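PDB 5YI6: CRISPR-associated endoribonuclease Cas6 1 from Methanocaldococcus jannaschii DSM 2661, which probably processes CRISPR transcripts into crRNA by endonucleolytic cleavage, serving antiviral defence. Local coordinates for residues S29-K34 with F55-L60; S84-E89 with E171-E176; F220-G225 with M236-E241. One frame throughout, in Å; residues are numbered along the deposited sequence.

Contact 1 (S29-K34 with F55-L60); sequences SAIYNK and FTFSLL. With PO4 (phosphate ion), chain I.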
ATOM      1  N   SER A  29      -7.119  -5.970   7.319  1.00 16.97           N
ATOM      2  CA  SER A  29      -7.453  -6.391   8.681  1.00 18.42           C
ATOM      3  C   SER A  29      -6.343  -7.262   9.285  1.00 20.76           C
ATOM      4  O   SER A  29      -5.982  -7.106  10.457  1.00 17.65           O
ATOM      5  CB  SER A  29      -8.790  -7.156   8.664  1.00 22.14           C
ATOM      6  OG  SER A  29      -9.081  -7.683   9.938  1.00 36.03           O
ATOM      7  N   ALA A  30      -5.797  -8.194   8.507  1.00 18.85           N
ATOM      8  CA  ALA A  30      -4.748  -9.071   9.041  1.00 17.87           C
ATOM      9  C   ALA A  30      -3.502  -8.279   9.425  1.00 14.26           C
ATOM     10  O   ALA A  30      -2.889  -8.527  10.472  1.00 17.99           O
ATOM     11  CB  ALA A  30      -4.388 -10.147   8.009  1.00 20.18           C
ATOM     12  N   ILE A  31      -3.122  -7.316   8.587  1.00 14.50           N
ATOM     13  CA  ILE A  31      -1.925  -6.521   8.884  1.00 13.70           C
ATOM     14  C   ILE A  31      -2.161  -5.679  10.133  1.00 14.34           C
ATOM     15  O   ILE A  31      -1.303  -5.605  11.031  1.00 15.65           O
ATOM     16  CB  ILE A  31      -1.541  -5.653   7.671  1.00 15.97           C
ATOM     17  CG1 ILE A  31      -1.038  -6.536   6.497  1.00 16.33           C
ATOM     18  CG2 ILE A  31      -0.519  -4.568   8.080  1.00 17.94           C
ATOM     19  CD1 ILE A  31       0.186  -7.381   6.844  1.00 19.84           C
ATOM     20  N   TYR A  32      -3.325  -5.009  10.189  1.00 16.02           N
ATOM     21  CA  TYR A  32      -3.669  -4.251  11.395  1.00 20.35           C
ATOM     22  C   TYR A  32      -3.576  -5.137  12.640  1.00 18.57           C
ATOM     23  O   TYR A  32      -2.994  -4.746  13.664  1.00 14.91           O
ATOM     24  CB  TYR A  32      -5.071  -3.666  11.239  1.00 19.29           C
ATOM     25  CG  TYR A  32      -5.505  -2.869  12.461  1.00 19.58           C
ATOM     26  CD1 TYR A  32      -5.321  -1.489  12.513  1.00 22.07           C
ATOM     27  CD2 TYR A  32      -6.048  -3.507  13.570  1.00 23.72           C
ATOM     28  CE1 TYR A  32      -5.699  -0.742  13.659  1.00 25.81           C
ATOM     29  CE2 TYR A  32      -6.409  -2.778  14.715  1.00 26.25           C
ATOM     30  CZ  TYR A  32      -6.243  -1.402  14.737  1.00 28.65           C
ATOM     31  OH  TYR A  32      -6.596  -0.697  15.873  1.00 33.52           O
ATOM     32  N   ASN A  33      -4.151  -6.347  12.570  1.00 14.96           N
ATOM     33  CA  ASN A  33      -4.180  -7.220  13.730  1.00 17.23           C
ATOM     34  C   ASN A  33      -2.792  -7.667  14.141  1.00 18.72           C
ATOM     35  O   ASN A  33      -2.548  -7.805  15.344  1.00 19.58           O
ATOM     36  CB  ASN A  33      -5.104  -8.438  13.481  1.00 16.97           C
ATOM     37  CG  ASN A  33      -6.583  -8.023  13.370  1.00 25.84           C
ATOM     38  OD1 ASN A  33      -6.946  -6.901  13.729  1.00 25.87           O
ATOM     39  ND2 ASN A  33      -7.423  -8.907  12.826  1.00 29.89           N
ATOM     40  N   LYS A  34      -1.864  -7.867  13.185  1.00 14.97           N
ATOM     41  CA  LYS A  34      -0.483  -8.191  13.567  1.00 16.32           C
ATOM     42  C   LYS A  34       0.152  -7.018  14.305  1.00 18.74           C
ATOM     43  O   LYS A  34       0.769  -7.188  15.359  1.00 17.86           O
ATOM     44  CB  LYS A  34       0.381  -8.531  12.340  1.00 17.60           C
ATOM     45  CG  LYS A  34      -0.061  -9.788  11.550  1.00 17.54           C
ATOM     46  CD  LYS A  34      -0.012 -11.017  12.452  1.00 18.09           C
ATOM     47  CE  LYS A  34      -0.179 -12.301  11.591  1.00 21.96           C
ATOM     48  NZ  LYS A  34      -0.251 -13.528  12.439  1.00 19.45           N
ATOM     49  N   PHE A  55       3.153   4.354   6.326  1.00 15.17           N
ATOM     50  CA  PHE A  55       3.637   3.157   5.642  1.00 12.37           C
ATOM     51  C   PHE A  55       2.534   2.703   4.704  1.00 14.29           C
ATOM     52  O   PHE A  55       1.385   3.154   4.807  1.00 14.37           O
ATOM     53  CB  PHE A  55       4.038   2.027   6.606  1.00 11.73           C
ATOM     54  CG  PHE A  55       2.885   1.349   7.323  1.00 13.51           C
ATOM     55  CD1 PHE A  55       2.349   0.132   6.844  1.00 13.27           C
ATOM     56  CD2 PHE A  55       2.323   1.919   8.455  1.00 17.71           C
ATOM     57  CE1 PHE A  55       1.268  -0.494   7.505  1.00 16.05           C
ATOM     58  CE2 PHE A  55       1.250   1.305   9.134  1.00 19.73           C
ATOM     59  CZ  PHE A  55       0.719   0.086   8.651  1.00 16.87           C
ATOM     60  N   THR A  56       2.885   1.818   3.778  1.00 13.68           N
ATOM     61  CA  THR A  56       1.875   1.271   2.870  1.00 12.09           C
ATOM     62  C   THR A  56       2.190  -0.196   2.589  1.00 14.79           C
ATOM     63  O   THR A  56       3.245  -0.699   2.957  1.00 14.27           O
ATOM     64  CB  THR A  56       1.783   2.073   1.551  1.00 17.02           C
ATOM     65  OG1 THR A  56       0.684   1.570   0.760  1.00 20.75           O
ATOM     66  CG2 THR A  56       3.137   1.997   0.726  1.00 14.21           C
ATOM     67  N   PHE A  57       1.239  -0.903   1.952  1.00 14.92           N
ATOM     68  CA  PHE A  57       1.533  -2.236   1.494  1.00 13.58           C
ATOM     69  C   PHE A  57       0.678  -2.515   0.264  1.00 12.50           C
ATOM     70  O   PHE A  57      -0.311  -1.813  -0.019  1.00 13.55           O
ATOM     71  CB  PHE A  57       1.345  -3.303   2.598  1.00 14.86           C
ATOM     72  CG  PHE A  57       0.012  -3.235   3.327  1.00 13.19           C
ATOM     73  CD1 PHE A  57      -1.069  -4.035   2.915  1.00 11.83           C
ATOM     74  CD2 PHE A  57      -0.128  -2.427   4.472  1.00 15.78           C
ATOM     75  CE1 PHE A  57      -2.295  -3.989   3.615  1.00 15.51           C
ATOM     76  CE2 PHE A  57      -1.351  -2.355   5.163  1.00 15.76           C
ATOM     77  CZ  PHE A  57      -2.431  -3.156   4.745  1.00 14.00           C
ATOM     78  N   SER A  58       1.086  -3.537  -0.468  1.00 13.78           N
ATOM     79  CA  SER A  58       0.480  -3.853  -1.758  1.00 12.01           C
ATOM     80  C   SER A  58      -0.688  -4.828  -1.566  1.00 13.52           C
ATOM     81  O   SER A  58      -0.950  -5.323  -0.471  1.00 14.18           O
ATOM     82  CB  SER A  58       1.542  -4.486  -2.682  1.00 12.29           C
ATOM     83  OG  SER A  58       1.861  -5.801  -2.228  1.00 13.00           O
ATOM     84  N   LEU A  59      -1.398  -5.106  -2.671  1.00 15.65           N
ATOM     85  CA  LEU A  59      -2.202  -6.313  -2.747  1.00 14.73           C
ATOM     86  C   LEU A  59      -1.271  -7.529  -2.745  1.00 13.15           C
ATOM     87  O   LEU A  59      -0.083  -7.416  -3.057  1.00 15.36           O
ATOM     88  CB  LEU A  59      -3.025  -6.330  -4.026  1.00 15.02           C
ATOM     89  CG  LEU A  59      -3.836  -5.075  -4.362  1.00 24.83           C
ATOM     90  CD1 LEU A  59      -4.507  -5.234  -5.739  1.00 28.62           C
ATOM     91  CD2 LEU A  59      -4.824  -4.899  -3.304  1.00 22.95           C
ATOM     92  N   LEU A  60      -1.846  -8.706  -2.479  1.00 17.08           N
ATOM     93  CA  LEU A  60      -1.081  -9.949  -2.639  1.00 15.48           C
ATOM     94  C   LEU A  60      -0.787 -10.156  -4.113  1.00 17.11           C
ATOM     95  O   LEU A  60      -1.687 -10.072  -4.953  1.00 22.14           O
ATOM     96  CB  LEU A  60      -1.863 -11.142  -2.067  1.00 13.97           C
ATOM     97  CG  LEU A  60      -2.022 -11.132  -0.532  1.00 18.84           C
ATOM     98  CD1 LEU A  60      -3.055 -12.180  -0.037  1.00 18.36           C
ATOM     99  CD2 LEU A  60      -0.654 -11.349   0.196  1.00 19.42           C
TER
HETATM  100  P   PO4 I 305      -2.650 -12.545  15.537  1.00 83.29           P
HETATM  101  O1  PO4 I 305      -2.964 -11.294  14.735  1.00 77.24           O
HETATM  102  O2  PO4 I 305      -3.837 -12.870  16.422  1.00 83.00           O
HETATM  103  O3  PO4 I 305      -1.441 -12.333  16.434  1.00 67.16           O
HETATM  104  O4  PO4 I 305      -2.401 -13.699  14.582  1.00 79.68           O
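In the N-terminal ferredoxin-like domain, helix 23-35 meets strand 56-57 where I31 rests on F57. The CG1 arm of I31 lies over one face of the phenyl ring, with CG1 4.2 Å from the centroid of F57 and 16° off the normal, a CH-pi contact displaced toward the rim. The other branch, CG2 of I31, comes 3.8 Å from CE2 of F57. It also approaches the edge of F55 more loosely, CG2 of I31 to CE1 of F55 being 4.5 Å. A chi1 of 50° swings the F57 ring toward the helix, where it runs alongside I31 in the reverse sense.

This buried hydrophobic seam follows the βαββαβ plan of the N-terminal half, in which helices 23-35 and 88-101 pack on the sheet; I31 also touches F94 of the second helix and L81 of strand 78-85. Y32, the proton acceptor by similarity, sends its ring away from the seam. Further along the helix, NZ of K34 donates to O4 of a phosphate (3.0 Å), probably from the crystallisation liquor, and forms a salt bridge with D101.

Contact 2 (S84-E89 with E171-E176); sequences SSPNNE and EAFYNE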
ATOM      1  N   SER A  84       6.274  -1.048   2.781  1.00 11.75           N
ATOM      2  CA  SER A  84       7.333  -0.034   2.758  1.00 11.72           C
ATOM      3  C   SER A  84       6.979   1.127   3.677  1.00 14.36           C
ATOM      4  O   SER A  84       5.803   1.410   3.942  1.00 14.23           O
ATOM      5  CB  SER A  84       7.597   0.507   1.351  1.00 15.77           C
ATOM      6  OG  SER A  84       6.441   1.172   0.839  1.00 23.18           O
ATOM      7  N   SER A  85       8.024   1.840   4.105  1.00 14.35           N
ATOM      8  CA  SER A  85       7.813   3.026   4.929  1.00 13.78           C
ATOM      9  C   SER A  85       9.019   3.947   4.781  1.00 17.06           C
ATOM     10  O   SER A  85      10.151   3.460   4.625  1.00 16.73           O
ATOM     11  CB  SER A  85       7.629   2.642   6.408  1.00 16.68           C
ATOM     12  OG  SER A  85       7.489   3.812   7.222  1.00 15.37           O
ATOM     13  N   PRO A  86       8.831   5.273   4.887  1.00 15.94           N
ATOM     14  CA  PRO A  86      10.009   6.139   5.056  1.00 17.96           C
ATOM     15  C   PRO A  86      10.674   5.932   6.413  1.00 21.26           C
ATOM     16  O   PRO A  86      11.765   6.460   6.630  1.00 20.57           O
ATOM     17  CB  PRO A  86       9.438   7.566   4.889  1.00 14.66           C
ATOM     18  CG  PRO A  86       7.947   7.445   5.276  1.00 19.37           C
ATOM     19  CD  PRO A  86       7.568   6.042   4.768  1.00 15.38           C
ATOM     20  N   ASN A  87      10.063   5.158   7.325  1.00 17.83           N
ATOM     21  CA  ASN A  87      10.636   4.852   8.639  1.00 15.27           C
ATOM     22  C   ASN A  87      11.201   3.432   8.626  1.00 19.38           C
ATOM     23  O   ASN A  87      10.450   2.449   8.722  1.00 16.68           O
ATOM     24  CB  ASN A  87       9.578   4.997   9.735  1.00 15.14           C
ATOM     25  CG  ASN A  87      10.177   4.846  11.128  1.00 22.60           C
ATOM     26  OD1 ASN A  87      11.039   3.994  11.353  1.00 21.52           O
ATOM     27  ND2 ASN A  87       9.745   5.683  12.052  1.00 20.37           N
ATOM     28  N   ASN A  88      12.530   3.306   8.520  1.00 18.51           N
ATOM     29  CA  ASN A  88      13.080   1.957   8.375  1.00 19.03           C
ATOM     30  C   ASN A  88      13.005   1.167   9.670  1.00 17.85           C
ATOM     31  O   ASN A  88      12.974  -0.077   9.631  1.00 21.60           O
ATOM     32  CB  ASN A  88      14.511   1.981   7.835  1.00 22.78           C
ATOM     33  CG  ASN A  88      15.477   2.597   8.796  1.00 37.12           C
ATOM     34  OD1 ASN A  88      15.161   3.583   9.458  1.00 34.56           O
ATOM     35  ND2 ASN A  88      16.672   2.025   8.878  1.00 44.20           N
ATOM     36  N   GLU A  89      12.993   1.845  10.821  1.00 18.96           N
ATOM     37  CA  GLU A  89      12.853   1.110  12.076  1.00 21.42           C
ATOM     38  C   GLU A  89      11.491   0.429  12.186  1.00 21.67           C
ATOM     39  O   GLU A  89      11.396  -0.685  12.705  1.00 19.09           O
ATOM     40  CB  GLU A  89      13.081   2.055  13.274  1.00 20.76           C
ATOM     41  CG  GLU A  89      12.904   1.362  14.628  1.00 30.06           C
ATOM     42  CD  GLU A  89      13.215   2.284  15.817  1.00 55.74           C
ATOM     43  OE1 GLU A  89      13.623   3.451  15.587  1.00 63.23           O
ATOM     44  OE2 GLU A  89      13.023   1.844  16.974  1.00 60.60           O
ATOM     45  N   GLU A 171       5.437  16.800   5.247  1.00 19.59           N
ATOM     46  CA  GLU A 171       5.642  17.666   6.406  1.00 20.50           C
ATOM     47  C   GLU A 171       5.209  16.976   7.691  1.00 20.86           C
ATOM     48  O   GLU A 171       5.834  17.172   8.741  1.00 18.62           O
ATOM     49  CB  GLU A 171       4.895  19.004   6.241  1.00 19.76           C
ATOM     50  CG  GLU A 171       5.402  19.764   5.042  1.00 23.17           C
ATOM     51  CD  GLU A 171       4.913  21.203   4.973  1.00 29.89           C
ATOM     52  OE1 GLU A 171       3.947  21.569   5.693  1.00 27.16           O
ATOM     53  OE2 GLU A 171       5.507  21.948   4.170  1.00 24.12           O
ATOM     54  N   ALA A 172       4.136  16.178   7.638  1.00 18.22           N
ATOM     55  CA  ALA A 172       3.667  15.501   8.850  1.00 19.80           C
ATOM     56  C   ALA A 172       4.657  14.445   9.302  1.00 21.56           C
ATOM     57  O   ALA A 172       4.848  14.243  10.510  1.00 20.53           O
ATOM     58  CB  ALA A 172       2.289  14.865   8.635  1.00 18.65           C
ATOM     59  N   PHE A 173       5.311  13.761   8.358  1.00 17.29           N
ATOM     60  CA  PHE A 173       6.259  12.709   8.750  1.00 17.52           C
ATOM     61  C   PHE A 173       7.595  13.284   9.190  1.00 18.60           C
ATOM     62  O   PHE A 173       8.147  12.860  10.214  1.00 18.29           O
ATOM     63  CB  PHE A 173       6.521  11.724   7.611  1.00 14.74           C
ATOM     64  CG  PHE A 173       7.521  10.674   7.974  1.00 15.51           C
ATOM     65  CD1 PHE A 173       7.155   9.651   8.843  1.00 16.43           C
ATOM     66  CD2 PHE A 173       8.818  10.709   7.484  1.00 13.85           C
ATOM     67  CE1 PHE A 173       8.081   8.652   9.215  1.00 17.91           C
ATOM     68  CE2 PHE A 173       9.759   9.717   7.844  1.00 18.04           C
ATOM     69  CZ  PHE A 173       9.375   8.675   8.708  1.00 16.65           C
ATOM     70  N   TYR A 174       8.146  14.232   8.409  1.00 16.41           N
ATOM     71  CA  TYR A 174       9.488  14.729   8.680  1.00 19.23           C
ATOM     72  C   TYR A 174       9.508  15.905   9.648  1.00 20.66           C
ATOM     73  O   TYR A 174      10.582  16.202  10.187  1.00 22.72           O
ATOM     74  CB  TYR A 174      10.192  15.168   7.373  1.00 18.38           C
ATOM     75  CG  TYR A 174      10.648  13.970   6.570  1.00 16.58           C
ATOM     76  CD1 TYR A 174      11.646  13.132   7.066  1.00 17.72           C
ATOM     77  CD2 TYR A 174      10.056  13.654   5.347  1.00 19.24           C
ATOM     78  CE1 TYR A 174      12.065  12.008   6.355  1.00 18.05           C
ATOM     79  CE2 TYR A 174      10.482  12.524   4.617  1.00 17.59           C
ATOM     80  CZ  TYR A 174      11.464  11.713   5.143  1.00 25.25           C
ATOM     81  OH  TYR A 174      11.913  10.583   4.465  1.00 24.91           O
ATOM     82  N   ASN A 175       8.360  16.531   9.904  1.00 22.25           N
ATOM     83  CA  ASN A 175       8.319  17.759  10.702  1.00 25.88           C
ATOM     84  C   ASN A 175       9.327  18.775  10.165  1.00 24.14           C
ATOM     85  O   ASN A 175      10.126  19.350  10.902  1.00 22.29           O
ATOM     86  CB  ASN A 175       8.548  17.454  12.177  1.00 22.33           C
ATOM     87  CG  ASN A 175       7.343  16.770  12.810  1.00 25.93           C
ATOM     88  OD1 ASN A 175       6.223  17.260  12.718  1.00 26.98           O
ATOM     89  ND2 ASN A 175       7.568  15.618  13.398  1.00 33.33           N
ATOM     90  N   GLU A 176       9.307  18.952   8.847  1.00 23.84           N
ATOM     91  CA  GLU A 176      10.122  19.936   8.146  1.00 20.54           C
ATOM     92  C   GLU A 176       9.308  20.419   6.970  1.00 22.99           C
ATOM     93  O   GLU A 176       8.396  19.724   6.497  1.00 21.68           O
ATOM     94  CB  GLU A 176      11.466  19.375   7.638  1.00 20.24           C
ATOM     95  CG  GLU A 176      12.360  18.737   8.670  1.00 24.90           C
ATOM     96  CD  GLU A 176      12.963  19.752   9.654  1.00 34.51           C
ATOM     97  OE1 GLU A 176      12.795  20.989   9.456  1.00 37.93           O
ATOM     98  OE2 GLU A 176      13.599  19.306  10.633  1.00 36.31           O
TER
HETATM   99  O   HOH W   1      13.220   8.502   5.399  1.00 34.63           O
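The phenyl ring of F173 has P86 on one face and N87 at its edge. CG of P86 stands nearly over the middle of the ring, 3.8 Å from the F173 centroid and 9° off the normal, a well-centred CH-pi contact, while CB of P86 comes 3.7 Å from CE2 of F173. N87 meets the ring near its plane, CB to CZ of F173 being 3.8 Å. Y174, the next residue, places CD2 in the plane of the F173 ring; in turn CD2 of F173 sits over the centre of the Y174 ring, so the edge of F173 points at the face of Y174. F173 has CG anti to its own N (chi1 178°), which carries the ring out from helix 158-174 to the proline.

The hydroxyl of Y174 adds a polar bridge. A water in the plane of its ring lies 2.6 Å from OH of Y174 and donates to O of P86 at 2.8 Å, joining the helix end to the 84-89 turn. That turn is itself held: N of N87 donates to OG of S85 (2.9 Å, 162°) in an ST turn, and N87 is the N-cap of helix 88-101, its OD1 accepting from N of F90.

P86 and N87 thus lie at the junction of strand 78-85 and helix 88-101, in the N-terminal half of the protein, and F173 brings in the last turn of helix 158-174 from the C-terminal half. Helix 215-224 closes the cluster, F220 touching both P86 and F173 and C224 touching P86, while F54 meets the F173 ring edge-to-face.

Contact 3 (F220-G225 with M236-E241); sequences FGYECG and MVVNVE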
ATOM      1  N   PHE A 220       9.723   9.894  -1.325  1.00 19.84           N
ATOM      2  CA  PHE A 220       8.801   9.798  -0.199  1.00 16.53           C
ATOM      3  C   PHE A 220       7.464   9.185  -0.615  1.00 15.62           C
ATOM      4  O   PHE A 220       6.930   8.334   0.092  1.00 17.20           O
ATOM      5  CB  PHE A 220       8.584  11.183   0.427  1.00 17.94           C
ATOM      6  CG  PHE A 220       7.609  11.188   1.554  1.00 16.51           C
ATOM      7  CD1 PHE A 220       7.976  10.709   2.807  1.00 14.86           C
ATOM      8  CD2 PHE A 220       6.304  11.714   1.360  1.00 13.44           C
ATOM      9  CE1 PHE A 220       7.048  10.718   3.889  1.00 14.73           C
ATOM     10  CE2 PHE A 220       5.359  11.725   2.428  1.00 18.76           C
ATOM     11  CZ  PHE A 220       5.749  11.247   3.695  1.00 16.72           C
ATOM     12  N   GLY A 221       6.901   9.600  -1.752  1.00 14.27           N
ATOM     13  CA  GLY A 221       5.679   8.929  -2.218  1.00 14.36           C
ATOM     14  C   GLY A 221       5.912   7.450  -2.527  1.00 17.18           C
ATOM     15  O   GLY A 221       5.054   6.599  -2.279  1.00 13.73           O
ATOM     16  N   TYR A 222       7.091   7.129  -3.041  1.00 13.50           N
ATOM     17  CA  TYR A 222       7.423   5.745  -3.360  1.00 14.02           C
ATOM     18  C   TYR A 222       7.416   4.869  -2.110  1.00 19.95           C
ATOM     19  O   TYR A 222       6.961   3.724  -2.151  1.00 19.49           O
ATOM     20  CB  TYR A 222       8.785   5.707  -4.052  1.00 16.65           C
ATOM     21  CG  TYR A 222       9.034   4.399  -4.769  1.00 14.38           C
ATOM     22  CD1 TYR A 222       8.496   4.181  -6.038  1.00 16.09           C
ATOM     23  CD2 TYR A 222       9.797   3.405  -4.179  1.00 19.25           C
ATOM     24  CE1 TYR A 222       8.729   2.945  -6.722  1.00 16.37           C
ATOM     25  CE2 TYR A 222      10.058   2.177  -4.840  1.00 19.92           C
ATOM     26  CZ  TYR A 222       9.487   1.965  -6.107  1.00 17.51           C
ATOM     27  OH  TYR A 222       9.718   0.786  -6.784  1.00 18.19           O
ATOM     28  N   GLU A 223       7.928   5.374  -0.987  1.00 15.87           N
ATOM     29  CA  GLU A 223       7.971   4.496   0.191  1.00 21.13           C
ATOM     30  C   GLU A 223       6.799   4.696   1.163  1.00 15.83           C
ATOM     31  O   GLU A 223       6.460   3.779   1.906  1.00 15.48           O
ATOM     32  CB  GLU A 223       9.328   4.591   0.879  1.00 31.06           C
ATOM     33  CG  GLU A 223      10.510   4.123  -0.085  1.00 35.02           C
ATOM     34  CD  GLU A 223      10.441   2.637  -0.693  1.00 36.50           C
ATOM     35  OE1 GLU A 223       9.365   2.022  -0.877  1.00 25.54           O
ATOM     36  OE2 GLU A 223      11.514   2.075  -1.027  1.00 31.50           O
ATOM     37  N   CYS A 224       6.154   5.844   1.159  1.00 12.51           N
ATOM     38  CA  CYS A 224       5.006   6.075   2.037  1.00 15.73           C
ATOM     39  C   CYS A 224       3.684   5.698   1.376  1.00 16.04           C
ATOM     40  O   CYS A 224       2.714   5.368   2.073  1.00 14.43           O
ATOM     41  CB  CYS A 224       4.937   7.556   2.436  1.00 16.77           C
ATOM     42  SG  CYS A 224       3.701   7.904   3.772  1.00 20.83           S
ATOM     43  N   GLY A 225       3.638   5.741   0.058  1.00 13.51           N
ATOM     44  CA  GLY A 225       2.423   5.575  -0.711  1.00 16.51           C
ATOM     45  C   GLY A 225       1.914   6.925  -1.203  1.00 15.07           C
ATOM     46  O   GLY A 225       2.211   7.977  -0.628  1.00 16.18           O
ATOM     47  N   MET A 236       0.300   2.089  -2.882  1.00 14.75           N
ATOM     48  CA  MET A 236       1.682   1.652  -3.077  1.00 13.36           C
ATOM     49  C   MET A 236       1.992   1.509  -4.571  1.00 13.18           C
ATOM     50  O   MET A 236       1.190   0.973  -5.337  1.00 17.20           O
ATOM     51  CB  MET A 236       1.938   0.299  -2.367  1.00 11.45           C
ATOM     52  CG  MET A 236       3.429  -0.029  -2.337  1.00 12.33           C
ATOM     53  SD  MET A 236       3.713  -1.469  -1.288  1.00 14.09           S
ATOM     54  CE  MET A 236       5.492  -1.353  -1.069  1.00 12.71           C
ATOM     55  N   VAL A 237       3.156   2.015  -4.993  1.00 12.55           N
ATOM     56  CA  VAL A 237       3.542   1.954  -6.394  1.00 15.92           C
ATOM     57  C   VAL A 237       4.865   1.200  -6.524  1.00 15.11           C
ATOM     58  O   VAL A 237       5.586   0.975  -5.557  1.00 16.13           O
ATOM     59  CB  VAL A 237       3.658   3.350  -7.048  1.00 16.04           C
ATOM     60  CG1 VAL A 237       2.315   4.080  -7.001  1.00 14.45           C
ATOM     61  CG2 VAL A 237       4.805   4.187  -6.394  1.00 15.83           C
ATOM     62  N   VAL A 238       5.196   0.853  -7.766  1.00 15.58           N
ATOM     63  CA  VAL A 238       6.469   0.199  -8.053  1.00 16.37           C
ATOM     64  C   VAL A 238       6.992   0.811  -9.340  1.00 16.31           C
ATOM     65  O   VAL A 238       6.222   1.283 -10.188  1.00 16.96           O
ATOM     66  CB  VAL A 238       6.325  -1.347  -8.177  1.00 15.24           C
ATOM     67  CG1 VAL A 238       5.527  -1.733  -9.420  1.00 17.43           C
ATOM     68  CG2 VAL A 238       7.697  -2.019  -8.211  1.00 19.04           C
ATOM     69  N   ASN A 239       8.317   0.848  -9.464  1.00 14.22           N
ATOM     70  CA  ASN A 239       8.887   1.376 -10.694  1.00 17.03           C
ATOM     71  C   ASN A 239       8.691   0.357 -11.821  1.00 23.37           C
ATOM     72  O   ASN A 239       8.655  -0.858 -11.596  1.00 23.87           O
ATOM     73  CB  ASN A 239      10.355   1.725 -10.511  1.00 23.68           C
ATOM     74  CG  ASN A 239      11.210   0.518 -10.349  1.00 43.49           C
ATOM     75  OD1 ASN A 239      10.855  -0.417  -9.617  1.00 42.88           O
ATOM     76  ND2 ASN A 239      12.369   0.524 -11.009  1.00 49.99           N
ATOM     77  N   VAL A 240       8.483   0.868 -13.027  1.00 25.24           N
ATOM     78  CA  VAL A 240       8.331   0.039 -14.218  1.00 32.27           C
ATOM     79  C   VAL A 240       9.605   0.195 -15.037  1.00 36.41           C
ATOM     80  O   VAL A 240       9.957   1.314 -15.439  1.00 34.98           O
ATOM     81  CB  VAL A 240       7.103   0.445 -15.040  1.00 31.49           C
ATOM     82  CG1 VAL A 240       7.033  -0.397 -16.308  1.00 37.44           C
ATOM     83  CG2 VAL A 240       5.820   0.307 -14.215  1.00 36.35           C
ATOM     84  N   GLU A 241      10.268  -0.918 -15.323  1.00 54.94           N
ATOM     85  CA  GLU A 241      11.575  -0.863 -15.968  1.00 71.52           C
ATOM     86  C   GLU A 241      11.452  -0.402 -17.418  1.00 81.52           C
ATOM     87  O   GLU A 241      10.490  -0.734 -18.119  1.00 81.89           O
ATOM     88  CB  GLU A 241      12.250  -2.232 -15.907  1.00 79.81           C
ATOM     89  CG  GLU A 241      11.557  -3.310 -16.740  1.00 91.90           C
ATOM     90  CD  GLU A 241      10.312  -3.897 -16.087  1.00 98.92           C
ATOM     91  OE1 GLU A 241       9.821  -3.335 -15.079  1.00 97.06           O
ATOM     92  OE2 GLU A 241       9.818  -4.927 -16.600  1.00103.88           O
TER
HETATM   93  O   HOH W   2       4.393   3.659  -2.898  1.00 18.15           O
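Y222 reaches from helix 215-224 across to V237, V238 and N239 of strand 237-240. Its CB carries the ring with CG anti to the backbone N (chi1 -163°), which directs the ring at the strand. Along one side of the ring, CD1 of Y222 packs on CG2 of V237 at 3.7 Å, the two side chains crossing obliquely, and O of V237 lies over a face. Farther out, CE1 of Y222 comes 3.8 Å from CA of V238. At the tip OH of Y222 accepts a hydrogen bond from N of N239 (3.0 Å, 149°), this donor lying in the plane of the ring at its edge. CG2 of V238 also sits 3.7 Å from the hydroxyl. The N239 amide is turned steeply to the ring. A buried phenol is thereby pinned to the strand's backbone by its oxygen while its carbons pack on the valines.

At the root of the residue a water ties the backbones together, donating to O of Y222 at 2.7 Å and accepting from N of V237 at 2.9 Å. NH2 of R6 hydrogen-bonds both O of Y222 and O of V237.

Axes of the short segments approach to 8.2 Å and run at 125°, so the chain comes back along the helix in a skewed, roughly antiparallel sense. Helix 215-224, then a glycine-rich loop, then edge strand 237-240 beside strand 127-130 form the closing helix and strand of a second ferredoxin-like unit, as in Cas6 and other RAMP proteins.

The three contacts follow one another along the chain, and each touches the other two. Contacts 1 and 2 share a sheet, with a probable hydrogen bond from N of T56 to O of S84 (3.0 Å). OG of S84 makes a probable hydrogen bond to O of E223 in contact 3 (2.8 Å), and P86 CG packs on F220 CE1 at 3.7 Å. Contact 1 meets contact 3 where SD of M236 packs against N of S58 at 3.4 Å. Contacts 1 and 2 lie near the putative active site: contact 1 holds Y32, and the side chains of F55 and F173 are about 6 and 9 Å from that of K53, transition-state stabiliser by similarity. Contact 3 is remote from these.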